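Long-range contact in fructooligosaccharide ABC transporter substrate-binding protein FusA (Streptococcus pneumoniae, PDB 5G5Y), which binds short- and long-chain fructooligosaccharides, preferring tetrasaccharides and larger, for import by the FusABC-MsmK ABC transporter: residues K106-G114 with Y422-E430. Residues are numbered along the deposited sequence; the frame is centred on the assembly and turned at random.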
# COMPACT_ATOMS: atom_id res chain seq x y z
N LYS A 106 1.52 17.00 7.70
CA LYS A 106 2.62 17.88 8.01
C LYS A 106 3.65 17.19 8.89
O LYS A 106 4.86 17.29 8.62
CB LYS A 106 2.15 19.17 8.68
CG LYS A 106 3.19 20.27 8.60
CD LYS A 106 2.62 21.60 9.10
CE LYS A 106 3.08 22.77 8.26
NZ LYS A 106 4.53 23.02 8.46
N ALA A 107 3.17 16.44 9.88
CA ALA A 107 4.05 15.67 10.75
C ALA A 107 4.82 14.61 9.96
O ALA A 107 6.02 14.44 10.16
CB ALA A 107 3.26 15.05 11.91
N LEU A 108 4.16 13.95 9.02
CA LEU A 108 4.82 12.92 8.20
C LEU A 108 5.88 13.49 7.25
O LEU A 108 6.81 12.79 6.87
CB LEU A 108 3.78 12.14 7.41
CG LEU A 108 2.71 11.32 8.16
CD1 LEU A 108 1.85 10.55 7.18
CD2 LEU A 108 3.30 10.37 9.19
N MET A 109 5.72 14.77 6.88
CA MET A 109 6.59 15.44 5.96
C MET A 109 7.86 15.96 6.64
O MET A 109 8.87 16.20 5.97
CB MET A 109 5.86 16.58 5.25
CG MET A 109 4.76 16.13 4.31
SD MET A 109 3.75 17.53 3.79
CE MET A 109 4.91 18.62 3.00
N THR A 110 7.83 16.10 7.95
CA THR A 110 8.87 16.84 8.69
C THR A 110 9.94 15.90 9.24
O THR A 110 9.60 14.96 9.94
CB THR A 110 8.21 17.63 9.85
OG1 THR A 110 7.29 18.57 9.31
CG2 THR A 110 9.22 18.42 10.63
N ALA A 111 11.20 16.16 8.93
CA ALA A 111 12.32 15.35 9.42
C ALA A 111 12.54 15.60 10.91
O ALA A 111 12.06 16.60 11.43
CB ALA A 111 13.56 15.65 8.62
N PRO A 112 13.21 14.68 11.62
CA PRO A 112 13.36 15.02 13.04
C PRO A 112 14.19 16.30 13.30
O PRO A 112 14.03 16.87 14.34
CB PRO A 112 14.01 13.77 13.65
CG PRO A 112 13.81 12.69 12.64
CD PRO A 112 13.82 13.37 11.31
N ASP A 113 14.99 16.80 12.36
CA ASP A 113 15.67 18.11 12.53
C ASP A 113 14.71 19.33 12.44
O ASP A 113 15.14 20.47 12.62
CB ASP A 113 16.89 18.26 11.58
CG ASP A 113 16.50 18.43 10.07
OD1 ASP A 113 15.29 18.41 9.76
OD2 ASP A 113 17.41 18.57 9.18
N GLY A 114 13.41 19.10 12.17
CA GLY A 114 12.46 20.18 12.01
C GLY A 114 12.28 20.69 10.59
O GLY A 114 11.38 21.47 10.37
N TYR A 422 0.04 2.27 12.92
CA TYR A 422 1.38 2.83 13.14
C TYR A 422 1.68 3.85 12.03
O TYR A 422 1.61 3.48 10.84
CB TYR A 422 2.48 1.73 13.13
CG TYR A 422 3.78 2.34 13.67
CD1 TYR A 422 3.98 2.47 15.02
CD2 TYR A 422 4.74 2.87 12.81
CE1 TYR A 422 5.12 3.08 15.52
CE2 TYR A 422 5.88 3.51 13.30
CZ TYR A 422 6.06 3.62 14.65
OH TYR A 422 7.22 4.22 15.13
N PRO A 423 2.02 5.10 12.39
CA PRO A 423 2.16 6.14 11.39
C PRO A 423 3.50 6.06 10.62
O PRO A 423 4.51 5.61 11.16
CB PRO A 423 2.06 7.42 12.20
CG PRO A 423 2.61 7.05 13.53
CD PRO A 423 2.22 5.63 13.76
N ARG A 424 3.49 6.54 9.40
CA ARG A 424 4.66 6.52 8.50
C ARG A 424 5.70 7.60 8.88
O ARG A 424 6.01 8.43 8.05
CB ARG A 424 4.19 6.81 7.05
CG ARG A 424 3.35 5.74 6.38
CD ARG A 424 4.07 4.42 6.53
NE ARG A 424 3.63 3.41 5.59
CZ ARG A 424 3.65 2.10 5.83
NH1 ARG A 424 4.07 1.60 6.98
NH2 ARG A 424 3.23 1.27 4.89
N VAL A 425 6.24 7.56 10.10
CA VAL A 425 7.08 8.63 10.62
C VAL A 425 8.40 8.69 9.87
O VAL A 425 8.84 7.69 9.37
CB VAL A 425 7.35 8.47 12.14
CG1 VAL A 425 6.09 8.83 12.91
CG2 VAL A 425 7.84 7.06 12.47
N PHE A 426 9.01 9.86 9.84
CA PHE A 426 10.33 10.11 9.32
C PHE A 426 11.38 10.03 10.45
O PHE A 426 11.44 10.89 11.30
CB PHE A 426 10.34 11.54 8.71
CG PHE A 426 11.43 11.82 7.74
CD1 PHE A 426 12.55 11.02 7.60
CD2 PHE A 426 11.34 12.97 6.93
CE1 PHE A 426 13.53 11.32 6.65
CE2 PHE A 426 12.31 13.27 6.00
CZ PHE A 426 13.40 12.46 5.85
N MET A 427 12.22 9.01 10.45
CA MET A 427 13.15 8.75 11.54
C MET A 427 14.53 9.37 11.23
O MET A 427 14.88 9.67 10.09
CB MET A 427 13.31 7.24 11.76
CG MET A 427 12.05 6.54 12.27
SD MET A 427 12.39 4.83 12.73
CE MET A 427 10.78 4.25 13.29
N THR A 428 15.34 9.52 12.27
CA THR A 428 16.73 9.91 12.07
C THR A 428 17.49 8.86 11.30
O THR A 428 17.11 7.66 11.24
CB THR A 428 17.46 10.15 13.38
OG1 THR A 428 17.49 8.94 14.16
CG2 THR A 428 16.83 11.27 14.15
N GLN A 429 18.64 9.28 10.75
CA GLN A 429 19.50 8.35 10.01
C GLN A 429 19.93 7.18 10.90
O GLN A 429 19.85 6.03 10.50
CB GLN A 429 20.72 9.09 9.40
CG GLN A 429 21.40 8.36 8.24
CD GLN A 429 21.83 9.30 7.08
OE1 GLN A 429 22.25 10.45 7.30
NE2 GLN A 429 21.69 8.81 5.85
N GLU A 430 20.34 7.48 12.13
CA GLU A 430 20.77 6.48 13.09
C GLU A 430 19.68 5.44 13.39
O GLU A 430 19.94 4.23 13.44
CB GLU A 430 21.17 7.16 14.39
CG GLU A 430 21.79 6.22 15.41
CD GLU A 430 21.91 6.84 16.80
OE1 GLU A 430 21.32 7.92 17.06
OE2 GLU A 430 22.59 6.22 17.65
O HOH W 1 7.57 12.23 10.70
O HOH W 2 9.96 13.15 12.31
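L108 packs on R424 where, in this two-lobed solute-binding protein, helix 104-109 and its exit loop run beside the extended lead-in to helix 429-455. A water accepts from N of F426 at 2.9 Å and bonds the carbonyl O of A107. L108, a branched apolar residue suited to a buried place, brings CD2 over the loop backbone, 3.5 Å from O of R424. R307, outside both segments, ties them together, its NH1 hydrogen-bonding O of L108 and O of R424. At M109 the carbonyl O lies at the edge of the F426 ring, while T110 folds back, its hydroxyl OG1 suited to bonding O of K106, four residues earlier, at 2.8 Å. A second water lies within hydrogen-bonding distance of O of T110 and O of F426. With CG anti to the backbone N (chi1 -161°), F426 sends its ring towards A111, whose small methyl fits over one face in a CH-pi contact, CB 4.1 Å from the centroid. P112 takes the second position of the type I turn A111-G114, which its ring-fixed phi (-63°) suits; its CG lies 3.3 Å from O of F426. T428 suits the N-cap: its methyl CG2 packs on P112 CG at 3.7 Å while OG1 accepts from N of D431.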